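Local coordinates for conserved hypothetical protein (Pseudomonas aeruginosa PAO1, PDB 1TE5), which is of unknown function but, as a class-II glutamine amidotransferase of the Ntn-hydrolase type, probably releases ammonia from glutamine, at residues G30-G35 and D51-V56; V152-L157 and W179-C184; T192-F197 and D218-V223. All blocks are in the same frame, centred on the assembly; numbering follows the deposited sequence.

Interaction 1 of 3, residues G30-G35 and D51-V56; sequences GPHRDG and DPLASV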
ATOM      1  N   GLY A  30      -6.902  21.091  15.790  1.00 69.31           N
ATOM      2  CA  GLY A  30      -6.215  21.640  16.952  1.00 67.31           C
ATOM      3  C   GLY A  30      -5.117  20.726  17.472  1.00 65.26           C
ATOM      4  O   GLY A  30      -4.084  20.553  16.818  1.00 65.96           O
ATOM      5  N   PRO A  31      -5.287  20.145  18.670  1.00 62.52           N
ATOM      6  CA  PRO A  31      -4.248  19.260  19.184  1.00 59.39           C
ATOM      7  C   PRO A  31      -4.238  17.982  18.327  1.00 55.81           C
ATOM      8  O   PRO A  31      -3.212  17.326  18.184  1.00 59.12           O
ATOM      9  CB  PRO A  31      -4.706  19.007  20.621  1.00 60.47           C
ATOM     10  CG  PRO A  31      -6.189  19.044  20.501  1.00 58.96           C
ATOM     11  CD  PRO A  31      -6.400  20.255  19.627  1.00 62.17           C
ATOM     12  N   HIS A  32      -5.359  17.699  17.661  1.00 52.22           N
ATOM     13  CA  HIS A  32      -5.471  16.499  16.815  1.00 50.08           C
ATOM     14  C   HIS A  32      -5.589  16.805  15.314  1.00 46.83           C
ATOM     15  O   HIS A  32      -5.753  17.955  14.919  1.00 48.47           O
ATOM     16  CB  HIS A  32      -6.698  15.696  17.225  1.00 50.98           C
ATOM     17  CG  HIS A  32      -7.962  16.197  16.609  1.00 52.71           C
ATOM     18  ND1 HIS A  32      -8.311  17.531  16.614  1.00 54.33           N
ATOM     19  CD2 HIS A  32      -8.930  15.558  15.914  1.00 54.89           C
ATOM     20  CE1 HIS A  32      -9.437  17.689  15.941  1.00 55.80           C
ATOM     21  NE2 HIS A  32      -9.834  16.506  15.508  1.00 55.92           N
ATOM     22  N   ARG A  33      -5.607  15.744  14.511  1.00 42.69           N
ATOM     23  CA  ARG A  33      -5.734  15.812  13.052  1.00 41.18           C
ATOM     24  C   ARG A  33      -6.665  14.716  12.547  1.00 38.25           C
ATOM     25  O   ARG A  33      -6.593  13.576  12.997  1.00 40.15           O
ATOM     26  CB  ARG A  33      -4.372  15.621  12.370  1.00 42.47           C
ATOM     27  CG  ARG A  33      -4.431  15.647  10.849  1.00 43.13           C
ATOM     28  CD  ARG A  33      -3.100  15.239  10.236  1.00 43.32           C
ATOM     29  NE  ARG A  33      -2.001  16.056  10.737  1.00 45.32           N
ATOM     30  CZ  ARG A  33      -1.712  17.276  10.297  1.00 41.04           C
ATOM     31  NH1 ARG A  33      -0.703  17.948  10.824  1.00 39.53           N
ATOM     32  NH2 ARG A  33      -2.425  17.815   9.323  1.00 45.46           N
ATOM     33  N   ASP A  34      -7.564  15.079  11.642  1.00 36.48           N
ATOM     34  CA  ASP A  34      -8.493  14.117  11.069  1.00 37.77           C
ATOM     35  C   ASP A  34      -7.794  13.200  10.073  1.00 37.02           C
ATOM     36  O   ASP A  34      -6.924  13.625   9.318  1.00 40.81           O
ATOM     37  CB  ASP A  34      -9.651  14.824  10.361  1.00 40.55           C
ATOM     38  CG  ASP A  34     -10.814  15.132  11.283  1.00 40.68           C
ATOM     39  OD1 ASP A  34     -11.693  15.915  10.870  1.00 44.24           O
ATOM     40  OD2 ASP A  34     -10.869  14.586  12.403  1.00 37.08           O
ATOM     41  N   GLY A  35      -8.247  11.955  10.042  1.00 32.43           N
ATOM     42  CA  GLY A  35      -7.688  10.950   9.137  1.00 32.47           C
ATOM     43  C   GLY A  35      -7.617  11.320   7.661  1.00 30.21           C
ATOM     44  O   GLY A  35      -8.477  12.041   7.145  1.00 29.14           O
ATOM     45  N   ASP A  51      -3.438   7.612   7.234  1.00 25.81           N
ATOM     46  CA  ASP A  51      -3.314   7.690   8.679  1.00 25.02           C
ATOM     47  C   ASP A  51      -4.658   8.022   9.296  1.00 23.44           C
ATOM     48  O   ASP A  51      -5.362   8.897   8.813  1.00 23.30           O
ATOM     49  CB  ASP A  51      -2.329   8.811   9.022  1.00 25.13           C
ATOM     50  CG  ASP A  51      -1.571   8.563  10.313  1.00 26.20           C
ATOM     51  OD1 ASP A  51      -1.239   9.559  10.987  1.00 29.39           O
ATOM     52  OD2 ASP A  51      -1.268   7.394  10.641  1.00 32.79           O
ATOM     53  N   PRO A  52      -5.068   7.268  10.328  1.00 24.98           N
ATOM     54  CA  PRO A  52      -6.353   7.550  10.976  1.00 27.90           C
ATOM     55  C   PRO A  52      -6.168   8.760  11.887  1.00 29.07           C
ATOM     56  O   PRO A  52      -5.139   9.438  11.810  1.00 28.74           O
ATOM     57  CB  PRO A  52      -6.608   6.277  11.780  1.00 25.76           C
ATOM     58  CG  PRO A  52      -5.236   5.840  12.150  1.00 28.33           C
ATOM     59  CD  PRO A  52      -4.466   6.040  10.868  1.00 22.74           C
ATOM     60  N   LEU A  53      -7.140   9.010  12.762  1.00 29.91           N
ATOM     61  CA  LEU A  53      -7.090  10.128  13.691  1.00 29.23           C
ATOM     62  C   LEU A  53      -5.719  10.164  14.383  1.00 25.56           C
ATOM     63  O   LEU A  53      -5.230   9.133  14.844  1.00 27.34           O
ATOM     64  CB  LEU A  53      -8.235  10.031  14.693  1.00 34.26           C
ATOM     65  CG  LEU A  53      -8.466  11.202  15.638  1.00 35.11           C
ATOM     66  CD1 LEU A  53      -8.698  12.462  14.840  1.00 36.72           C
ATOM     67  CD2 LEU A  53      -9.656  10.901  16.523  1.00 37.30           C
ATOM     68  N   ALA A  54      -5.087  11.357  14.454  1.00 23.97           N
ATOM     69  CA  ALA A  54      -3.779  11.605  15.062  1.00 27.07           C
ATOM     70  C   ALA A  54      -3.637  12.842  15.959  1.00 24.38           C
ATOM     71  O   ALA A  54      -4.115  13.920  15.619  1.00 29.82           O
ATOM     72  CB  ALA A  54      -2.662  11.541  14.021  1.00 22.26           C
ATOM     73  N   SER A  55      -2.983  12.679  17.108  1.00 27.52           N
ATOM     74  CA  SER A  55      -2.775  13.788  18.048  1.00 29.19           C
ATOM     75  C   SER A  55      -1.388  14.349  17.952  1.00 28.74           C
ATOM     76  O   SER A  55      -0.971  15.195  18.737  1.00 29.34           O
ATOM     77  CB  SER A  55      -3.253  13.472  19.455  1.00 30.24           C
ATOM     78  OG  SER A  55      -4.646  13.212  19.599  1.00 37.90           O
ATOM     79  N   VAL A  56      -0.659  13.818  16.945  1.00 28.84           N
ATOM     80  CA  VAL A  56       0.714  14.219  16.701  1.00 29.20           C
ATOM     81  C   VAL A  56       0.937  14.319  15.184  1.00 29.69           C
ATOM     82  O   VAL A  56       0.082  13.887  14.397  1.00 28.48           O
ATOM     83  CB  VAL A  56       1.591  13.074  17.307  1.00 27.75           C
ATOM     84  CG1 VAL A  56       2.869  12.853  16.527  1.00 29.85           C
ATOM     85  CG2 VAL A  56       1.909  13.376  18.760  1.00 29.53           C
TER
HETATM   86  O   HOH W   1       0.093  13.828  11.738  1.00 24.10           O
HETATM   87  O   HOH W   2      -4.633  11.843  10.888  1.00 27.18           O
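The His32 imidazole meets Leu53 at its edge: methyl CD1 of Leu53 lies in the ring plane, 3.3 Å from His32 CD2. Chi1 (83°) puts His32 CG between the backbone N and the carbonyl carbon, and chi2 (-48°) turns the CD2 edge toward Leu53. The same methyl presses on the backbone, 3.0 Å from Arg33 O, a tight fit. The carboxylate of Asp34 comes to it more loosely through OD2, an oxygen held by Asn82.

Alongside this contact the two loops run nearly antiparallel and form a single hydrogen-bonded beta bridge. Ala54 N reaches Arg33 O at 3.1 Å in an almost straight bond, while the return bond, Arg33 N to Ala54 O, is short at 2.6 Å but bent (132°). Beyond it, the carbonyl oxygens Pro31 O and Ser55 O come close, 3.1 Å apart, as two acceptors with no bond between them. Further along, Gly35 CA lies 3.1 Å from Asp51 O in a CH...O contact.

Arg33 spans the contact too: its NE gives a proton to a water that passes one on to Val56 O, at 2.7 Å, and its NH1 forms a salt bridge with Asp57. Asp51 turns its carboxylate elsewhere, to Ser58 and to Arg47 of the second subunit.

The two loops lead into strand 35-42 and out of strand 45-51, so the bridge continues the pairing of that hairpin past its open end, in the same register. Two backbone bonds and the packing around Leu53 CD1 join the segments; the charges find partners outside, so the link needs no direct side-chain salt bridge.

Interaction 2 of 3, residues V152-L157 and W179-C184; sequences VLLPVL and WLFTFC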
ATOM      1  N   VAL A 152     -17.446  -1.747 -21.150  1.00 40.73           N
ATOM      2  CA  VAL A 152     -18.187  -2.963 -20.836  1.00 44.77           C
ATOM      3  C   VAL A 152     -18.517  -3.034 -19.343  1.00 43.31           C
ATOM      4  O   VAL A 152     -19.676  -3.235 -18.967  1.00 42.89           O
ATOM      5  CB  VAL A 152     -17.405  -4.238 -21.237  1.00 47.55           C
ATOM      6  CG1 VAL A 152     -18.270  -5.471 -21.030  1.00 48.35           C
ATOM      7  CG2 VAL A 152     -16.950  -4.145 -22.684  1.00 48.49           C
ATOM      8  N   LEU A 153     -17.498  -2.891 -18.500  1.00 40.43           N
ATOM      9  CA  LEU A 153     -17.708  -2.940 -17.057  1.00 40.39           C
ATOM     10  C   LEU A 153     -18.287  -1.643 -16.481  1.00 38.16           C
ATOM     11  O   LEU A 153     -18.561  -1.566 -15.289  1.00 39.72           O
ATOM     12  CB  LEU A 153     -16.405  -3.304 -16.341  1.00 39.70           C
ATOM     13  CG  LEU A 153     -15.343  -2.215 -16.207  1.00 42.10           C
ATOM     14  CD1 LEU A 153     -15.334  -1.700 -14.778  1.00 46.48           C
ATOM     15  CD2 LEU A 153     -13.987  -2.783 -16.566  1.00 43.67           C
ATOM     16  N   LEU A 154     -18.462  -0.626 -17.320  1.00 36.94           N
ATOM     17  CA  LEU A 154     -19.010   0.651 -16.867  1.00 37.75           C
ATOM     18  C   LEU A 154     -20.423   0.526 -16.293  1.00 38.47           C
ATOM     19  O   LEU A 154     -20.707   1.090 -15.236  1.00 36.89           O
ATOM     20  CB  LEU A 154     -19.001   1.684 -18.000  1.00 39.96           C
ATOM     21  CG  LEU A 154     -18.301   3.028 -17.775  1.00 39.60           C
ATOM     22  CD1 LEU A 154     -18.354   3.853 -19.054  1.00 34.21           C
ATOM     23  CD2 LEU A 154     -18.955   3.776 -16.628  1.00 38.21           C
ATOM     24  N   PRO A 155     -21.336  -0.188 -16.991  1.00 38.99           N
ATOM     25  CA  PRO A 155     -22.707  -0.341 -16.492  1.00 37.56           C
ATOM     26  C   PRO A 155     -22.795  -0.939 -15.094  1.00 38.75           C
ATOM     27  O   PRO A 155     -23.639  -0.527 -14.303  1.00 40.04           O
ATOM     28  CB  PRO A 155     -23.345  -1.257 -17.531  1.00 37.71           C
ATOM     29  CG  PRO A 155     -22.644  -0.868 -18.785  1.00 36.69           C
ATOM     30  CD  PRO A 155     -21.210  -0.798 -18.327  1.00 36.62           C
ATOM     31  N   VAL A 156     -21.959  -1.934 -14.804  1.00 38.77           N
ATOM     32  CA  VAL A 156     -21.977  -2.555 -13.485  1.00 37.26           C
ATOM     33  C   VAL A 156     -21.561  -1.565 -12.402  1.00 36.13           C
ATOM     34  O   VAL A 156     -22.065  -1.630 -11.287  1.00 34.49           O
ATOM     35  CB  VAL A 156     -21.116  -3.844 -13.421  1.00 39.50           C
ATOM     36  CG1 VAL A 156     -19.712  -3.569 -13.826  1.00 42.66           C
ATOM     37  CG2 VAL A 156     -21.140  -4.422 -12.028  1.00 39.85           C
ATOM     38  N   LEU A 157     -20.654  -0.650 -12.742  1.00 36.27           N
ATOM     39  CA  LEU A 157     -20.191   0.373 -11.803  1.00 35.02           C
ATOM     40  C   LEU A 157     -21.337   1.303 -11.429  1.00 34.35           C
ATOM     41  O   LEU A 157     -21.568   1.587 -10.255  1.00 32.88           O
ATOM     42  CB  LEU A 157     -19.075   1.214 -12.424  1.00 33.17           C
ATOM     43  CG  LEU A 157     -17.738   0.556 -12.744  1.00 32.39           C
ATOM     44  CD1 LEU A 157     -16.788   1.585 -13.345  1.00 30.46           C
ATOM     45  CD2 LEU A 157     -17.149  -0.034 -11.481  1.00 32.30           C
ATOM     46  N   TRP A 179      -8.199   4.762 -15.872  1.00 23.05           N
ATOM     47  CA  TRP A 179      -9.307   5.680 -15.771  1.00 21.65           C
ATOM     48  C   TRP A 179      -9.632   5.977 -14.319  1.00 22.60           C
ATOM     49  O   TRP A 179      -9.256   5.232 -13.414  1.00 23.20           O
ATOM     50  CB  TRP A 179     -10.535   5.079 -16.457  1.00 20.83           C
ATOM     51  CG  TRP A 179     -10.734   3.626 -16.139  1.00 18.19           C
ATOM     52  CD1 TRP A 179     -10.315   2.559 -16.884  1.00 16.57           C
ATOM     53  CD2 TRP A 179     -11.346   3.080 -14.960  1.00 21.45           C
ATOM     54  NE1 TRP A 179     -10.624   1.384 -16.236  1.00 20.77           N
ATOM     55  CE2 TRP A 179     -11.255   1.677 -15.054  1.00 20.14           C
ATOM     56  CE3 TRP A 179     -11.949   3.641 -13.829  1.00 21.77           C
ATOM     57  CZ2 TRP A 179     -11.747   0.831 -14.066  1.00 19.48           C
ATOM     58  CZ3 TRP A 179     -12.433   2.799 -12.846  1.00 23.96           C
ATOM     59  CH2 TRP A 179     -12.328   1.409 -12.970  1.00 24.29           C
ATOM     60  N   LEU A 180     -10.400   7.035 -14.115  1.00 26.11           N
ATOM     61  CA  LEU A 180     -10.803   7.436 -12.788  1.00 25.14           C
ATOM     62  C   LEU A 180     -12.296   7.648 -12.832  1.00 25.48           C
ATOM     63  O   LEU A 180     -12.770   8.608 -13.427  1.00 23.37           O
ATOM     64  CB  LEU A 180     -10.079   8.729 -12.395  1.00 27.86           C
ATOM     65  CG  LEU A 180     -10.382   9.428 -11.068  1.00 25.90           C
ATOM     66  CD1 LEU A 180     -10.638   8.435  -9.968  1.00 29.13           C
ATOM     67  CD2 LEU A 180      -9.204  10.306 -10.717  1.00 25.39           C
ATOM     68  N   PHE A 181     -13.034   6.704 -12.267  1.00 26.06           N
ATOM     69  CA  PHE A 181     -14.482   6.768 -12.217  1.00 25.02           C
ATOM     70  C   PHE A 181     -14.917   7.674 -11.071  1.00 25.82           C
ATOM     71  O   PHE A 181     -14.441   7.556  -9.946  1.00 21.76           O
ATOM     72  CB  PHE A 181     -15.057   5.367 -12.036  1.00 24.57           C
ATOM     73  CG  PHE A 181     -16.557   5.321 -11.973  1.00 26.53           C
ATOM     74  CD1 PHE A 181     -17.203   4.977 -10.793  1.00 26.57           C
ATOM     75  CD2 PHE A 181     -17.321   5.591 -13.099  1.00 27.45           C
ATOM     76  CE1 PHE A 181     -18.585   4.899 -10.732  1.00 29.83           C
ATOM     77  CE2 PHE A 181     -18.712   5.516 -13.047  1.00 31.44           C
ATOM     78  CZ  PHE A 181     -19.342   5.169 -11.860  1.00 31.79           C
ATOM     79  N   THR A 182     -15.846   8.601 -11.344  1.00 25.14           N
ATOM     80  CA  THR A 182     -16.396   9.452 -10.267  1.00 28.83           C
ATOM     81  C   THR A 182     -17.911   9.251 -10.239  1.00 29.52           C
ATOM     82  O   THR A 182     -18.560   8.940 -11.245  1.00 29.90           O
ATOM     83  CB  THR A 182     -16.158  10.983 -10.403  1.00 26.68           C
ATOM     84  OG1 THR A 182     -17.004  11.537 -11.415  1.00 24.85           O
ATOM     85  CG2 THR A 182     -14.749  11.248 -10.751  1.00 29.49           C
ATOM     86  N   PHE A 183     -18.461   9.403  -9.067  1.00 31.36           N
ATOM     87  CA  PHE A 183     -19.896   9.279  -8.823  1.00 30.90           C
ATOM     88  C   PHE A 183     -20.297  10.290  -7.763  1.00 32.79           C
ATOM     89  O   PHE A 183     -19.709  10.332  -6.682  1.00 31.62           O
ATOM     90  CB  PHE A 183     -20.290   7.869  -8.367  1.00 33.99           C
ATOM     91  CG  PHE A 183     -21.785   7.660  -8.271  1.00 33.70           C
ATOM     92  CD1 PHE A 183     -22.522   7.314  -9.398  1.00 32.93           C
ATOM     93  CD2 PHE A 183     -22.458   7.832  -7.063  1.00 32.47           C
ATOM     94  CE1 PHE A 183     -23.899   7.148  -9.321  1.00 36.12           C
ATOM     95  CE2 PHE A 183     -23.831   7.667  -6.979  1.00 36.92           C
ATOM     96  CZ  PHE A 183     -24.552   7.325  -8.109  1.00 36.00           C
ATOM     97  N   CYS A 184     -21.303  11.097  -8.072  1.00 31.06           N
ATOM     98  CA  CYS A 184     -21.781  12.113  -7.150  1.00 29.33           C
ATOM     99  C   CYS A 184     -23.176  11.809  -6.629  1.00 30.51           C
ATOM    100  O   CYS A 184     -24.062  11.410  -7.385  1.00 29.20           O
ATOM    101  CB  CYS A 184     -21.772  13.468  -7.841  1.00 30.91           C
ATOM    102  SG  CYS A 184     -22.635  14.752  -6.947  1.00 33.91           S
TER
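Leu157 and Phe181 both point their CB atoms across the contact; chi1 then sets Leu157 CG anti to its carbonyl carbon (chi1 -66°) and Phe181 CG anti to its backbone N (chi1 180°). The two side chains slide past each other in opposite directions. Leu157 CB therefore sits by the far end of the ring, 4.0 Å from Phe181 CZ, while methyl CD1 of Leu157 reaches back over the root of the ring, 4.0 Å from Phe181 CG. That methyl makes a CH-pi contact over the face, 4.1 Å from the ring centroid and 15° off the normal, displaced a little toward the rim.

One helical turn earlier, Leu154 crosses the ring obliquely, and its CD2 comes to 4.0 Å from Phe181 CE2. Helix 150-165 is here laid against the six-stranded antiparallel sheet through strand 180-183, a helix-on-sheet layer of the kind that builds the Ntn-hydrolase sandwich. Residues alternate along the sheet segment: Trp179 and Phe181 point to the helix, while Thr182 packs on Val244 of the neighbouring strand 243-247.

Trp179 is the second aromatic. Its benzo end is met by two leucine methyls, Leu153 CD1 at 4.4 Å from CZ2 of Trp179 and Leu157 CD1 at 4.5 Å from its CH2, so Leu157 CD1 touches both aromatic side chains. The indole also takes Trp103 in an edge-to-face stack. No hydrogen bond crosses between the two segments; all five touching residues are buried and meet through apolar groups. The helix is kinked at Pro155, where neither the proline N nor Val156 N bonds to the preceding turn. Leu136 of helix 128-143 also packs on Leu157.

Interaction 3 of 3, residues T192-F197 and D218-V223; sequences TRRAPF and DDVVTV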
ATOM      1  N   THR A 192     -10.829  21.089 -15.404  1.00 26.96           N
ATOM      2  CA  THR A 192      -9.819  20.620 -16.335  1.00 28.68           C
ATOM      3  C   THR A 192      -8.951  21.790 -16.740  1.00 29.31           C
ATOM      4  O   THR A 192      -9.461  22.856 -17.073  1.00 29.64           O
ATOM      5  CB  THR A 192     -10.453  20.042 -17.602  1.00 27.53           C
ATOM      6  OG1 THR A 192     -11.485  19.115 -17.248  1.00 29.24           O
ATOM      7  CG2 THR A 192      -9.405  19.330 -18.443  1.00 28.74           C
ATOM      8  N   ARG A 193      -7.642  21.588 -16.725  1.00 31.20           N
ATOM      9  CA  ARG A 193      -6.703  22.630 -17.095  1.00 31.83           C
ATOM     10  C   ARG A 193      -5.936  22.161 -18.319  1.00 31.13           C
ATOM     11  O   ARG A 193      -5.349  21.086 -18.310  1.00 30.95           O
ATOM     12  CB  ARG A 193      -5.757  22.911 -15.925  1.00 37.51           C
ATOM     13  CG  ARG A 193      -6.477  23.466 -14.693  1.00 43.89           C
ATOM     14  CD  ARG A 193      -5.669  23.301 -13.415  1.00 48.30           C
ATOM     15  NE  ARG A 193      -4.398  24.022 -13.445  1.00 52.77           N
ATOM     16  CZ  ARG A 193      -3.206  23.448 -13.288  1.00 56.81           C
ATOM     17  NH1 ARG A 193      -2.102  24.187 -13.323  1.00 56.01           N
ATOM     18  NH2 ARG A 193      -3.111  22.134 -13.111  1.00 59.62           N
ATOM     19  N   ARG A 194      -5.985  22.947 -19.390  1.00 30.37           N
ATOM     20  CA  ARG A 194      -5.298  22.599 -20.628  1.00 31.74           C
ATOM     21  C   ARG A 194      -4.087  23.470 -20.893  1.00 30.81           C
ATOM     22  O   ARG A 194      -4.152  24.682 -20.742  1.00 32.69           O
ATOM     23  CB  ARG A 194      -6.270  22.710 -21.794  1.00 33.60           C
ATOM     24  CG  ARG A 194      -7.404  21.742 -21.671  1.00 35.29           C
ATOM     25  CD  ARG A 194      -8.598  22.114 -22.508  1.00 34.96           C
ATOM     26  NE  ARG A 194      -9.696  21.197 -22.223  1.00 35.86           N
ATOM     27  CZ  ARG A 194      -9.689  19.911 -22.552  1.00 34.76           C
ATOM     28  NH1 ARG A 194     -10.723  19.141 -22.245  1.00 37.11           N
ATOM     29  NH2 ARG A 194      -8.658  19.401 -23.215  1.00 34.57           N
ATOM     30  N   ALA A 195      -2.988  22.849 -21.301  1.00 28.53           N
ATOM     31  CA  ALA A 195      -1.763  23.581 -21.595  1.00 32.90           C
ATOM     32  C   ALA A 195      -2.032  24.626 -22.672  1.00 35.83           C
ATOM     33  O   ALA A 195      -2.779  24.376 -23.622  1.00 37.63           O
ATOM     34  CB  ALA A 195      -0.670  22.630 -22.041  1.00 28.95           C
ATOM     35  N   PRO A 196      -1.436  25.820 -22.533  1.00 38.79           N
ATOM     36  CA  PRO A 196      -0.547  26.197 -21.431  1.00 39.59           C
ATOM     37  C   PRO A 196      -1.301  26.661 -20.181  1.00 39.39           C
ATOM     38  O   PRO A 196      -2.370  27.280 -20.267  1.00 40.17           O
ATOM     39  CB  PRO A 196       0.248  27.343 -22.034  1.00 39.87           C
ATOM     40  CG  PRO A 196      -0.809  28.062 -22.814  1.00 41.13           C
ATOM     41  CD  PRO A 196      -1.562  26.927 -23.501  1.00 39.56           C
ATOM     42  N   PHE A 197      -0.740  26.328 -19.026  1.00 38.25           N
ATOM     43  CA  PHE A 197      -1.309  26.727 -17.751  1.00 36.08           C
ATOM     44  C   PHE A 197      -0.174  26.988 -16.761  1.00 35.69           C
ATOM     45  O   PHE A 197       0.914  26.431 -16.895  1.00 35.93           O
ATOM     46  CB  PHE A 197      -2.309  25.680 -17.227  1.00 33.97           C
ATOM     47  CG  PHE A 197      -1.772  24.276 -17.174  1.00 30.41           C
ATOM     48  CD1 PHE A 197      -0.783  23.918 -16.264  1.00 28.71           C
ATOM     49  CD2 PHE A 197      -2.287  23.298 -18.008  1.00 30.40           C
ATOM     50  CE1 PHE A 197      -0.321  22.613 -16.186  1.00 28.65           C
ATOM     51  CE2 PHE A 197      -1.830  21.982 -17.936  1.00 29.54           C
ATOM     52  CZ  PHE A 197      -0.845  21.643 -17.025  1.00 29.40           C
ATOM     53  N   ASP A 218       0.893  19.904 -24.688  1.00 35.09           N
ATOM     54  CA  ASP A 218      -0.321  19.107 -24.838  1.00 32.34           C
ATOM     55  C   ASP A 218      -0.846  18.559 -23.519  1.00 31.18           C
ATOM     56  O   ASP A 218      -1.641  17.628 -23.513  1.00 29.49           O
ATOM     57  CB  ASP A 218      -0.083  17.942 -25.804  1.00 35.89           C
ATOM     58  CG  ASP A 218       0.582  18.377 -27.090  1.00 38.12           C
ATOM     59  OD1 ASP A 218       1.746  17.983 -27.317  1.00 42.82           O
ATOM     60  OD2 ASP A 218      -0.061  19.116 -27.863  1.00 38.89           O
ATOM     61  N   ASP A 219      -0.414  19.142 -22.406  1.00 30.77           N
ATOM     62  CA  ASP A 219      -0.870  18.694 -21.097  1.00 28.02           C
ATOM     63  C   ASP A 219      -2.356  18.944 -20.834  1.00 27.20           C
ATOM     64  O   ASP A 219      -2.925  19.964 -21.233  1.00 25.12           O
ATOM     65  CB  ASP A 219      -0.073  19.378 -19.990  1.00 29.00           C
ATOM     66  CG  ASP A 219       1.325  18.831 -19.844  1.00 32.86           C
ATOM     67  OD1 ASP A 219       1.916  19.036 -18.763  1.00 34.95           O
ATOM     68  OD2 ASP A 219       1.838  18.196 -20.789  1.00 36.46           O
ATOM     69  N   VAL A 220      -2.976  17.997 -20.150  1.00 25.33           N
ATOM     70  CA  VAL A 220      -4.372  18.107 -19.755  1.00 24.91           C
ATOM     71  C   VAL A 220      -4.422  17.448 -18.378  1.00 26.02           C
ATOM     72  O   VAL A 220      -4.052  16.280 -18.227  1.00 26.68           O
ATOM     73  CB  VAL A 220      -5.355  17.375 -20.729  1.00 23.48           C
ATOM     74  CG1 VAL A 220      -6.801  17.503 -20.223  1.00 25.04           C
ATOM     75  CG2 VAL A 220      -5.248  17.938 -22.130  1.00 21.53           C
ATOM     76  N   VAL A 221      -4.779  18.229 -17.364  1.00 25.07           N
ATOM     77  CA  VAL A 221      -4.872  17.711 -16.006  1.00 25.13           C
ATOM     78  C   VAL A 221      -6.174  18.147 -15.354  1.00 24.47           C
ATOM     79  O   VAL A 221      -6.508  19.331 -15.336  1.00 24.36           O
ATOM     80  CB  VAL A 221      -3.613  18.074 -15.142  1.00 26.30           C
ATOM     81  CG1 VAL A 221      -2.653  18.955 -15.913  1.00 27.08           C
ATOM     82  CG2 VAL A 221      -4.009  18.719 -13.831  1.00 27.06           C
ATOM     83  N   THR A 222      -6.905  17.163 -14.843  1.00 24.36           N
ATOM     84  CA  THR A 222      -8.185  17.387 -14.193  1.00 21.10           C
ATOM     85  C   THR A 222      -8.140  17.075 -12.715  1.00 21.92           C
ATOM     86  O   THR A 222      -7.617  16.045 -12.301  1.00 23.90           O
ATOM     87  CB  THR A 222      -9.273  16.527 -14.824  1.00 23.58           C
ATOM     88  OG1 THR A 222      -9.501  16.980 -16.158  1.00 20.99           O
ATOM     89  CG2 THR A 222     -10.579  16.607 -14.025  1.00 22.01           C
ATOM     90  N   VAL A 223      -8.674  17.991 -11.917  1.00 22.23           N
ATOM     91  CA  VAL A 223      -8.723  17.821 -10.477  1.00 22.77           C
ATOM     92  C   VAL A 223     -10.184  17.650 -10.094  1.00 24.81           C
ATOM     93  O   VAL A 223     -11.059  18.311 -10.660  1.00 26.34           O
ATOM     94  CB  VAL A 223      -8.132  19.048  -9.748  1.00 24.72           C
ATOM     95  CG1 VAL A 223      -8.118  18.808  -8.234  1.00 24.28           C
ATOM     96  CG2 VAL A 223      -6.725  19.339 -10.271  1.00 23.90           C
TER
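Arg193 and Val221 form the hydrogen-bonded pair of two antiparallel strands, joined by Arg193 N to Val221 O at 2.9 Å and Val221 N to Arg193 O at 3.1 Å. Ala195 N extends the pattern to Asp219 O at 2.9 Å.

On the face that carries Arg193 and Val221 their side chains lie side by side, NH2 of Arg193 being 3.6 Å from Val221 CG2. The other methyl, CG1 of Val221, presses on Phe197 CZ at 3.4 Å; with chi1 of Val221 at 4°, CG1 nearly eclipses the backbone N, suggesting strain or an imperfect fit. Phe197, after the cis peptide before Pro196, turns back so that its CG lies over one face of the Arg193 guanidinium; its N is hydrogen-bonded to Glu214 OE2.

On the sheet's other face, Thr192 OG1 is 3.1 Å from Thr222 OG1, and Thr222 OG1 also bonds Gly249 O. Thr192 CG2 meets Val220 CG1 at 3.6 Å. Val220 CG1 lies over one face of the Arg194 guanidinium, whose NH2 makes a salt bridge with Glu250.

Asp219 is fixed by Thr216 and Thr215. Strand 4-9 flanks strand 220-225, Trp246 of strand 243-247 covers Thr192 and Thr222, and strands 200-203 and 207-211 lie against Arg193.

How the interactions relate
Along the chain the three contacts come in series, each closing before the next opens. Interaction 1 prolongs one border of the seven-stranded sheet, continuing the hairpin of strands 35-42 and 45-51, and interaction 3 is within that sheet, joining strands 188-194 and 220-225 toward the opposite border; their centres are about 33 Å apart. Interaction 2 has its centre about 32 Å from that of interaction 1. It is closer to interaction 3, about 6 Å between nearest atoms, and strand 180-183 directly precedes strand 188-194 in the chain. Interactions 1 and 3 concern the seven-stranded sheet, and interaction 2 ties helix 150-165 to the six-stranded one, consistent with the layered Ntn-hydrolase fold.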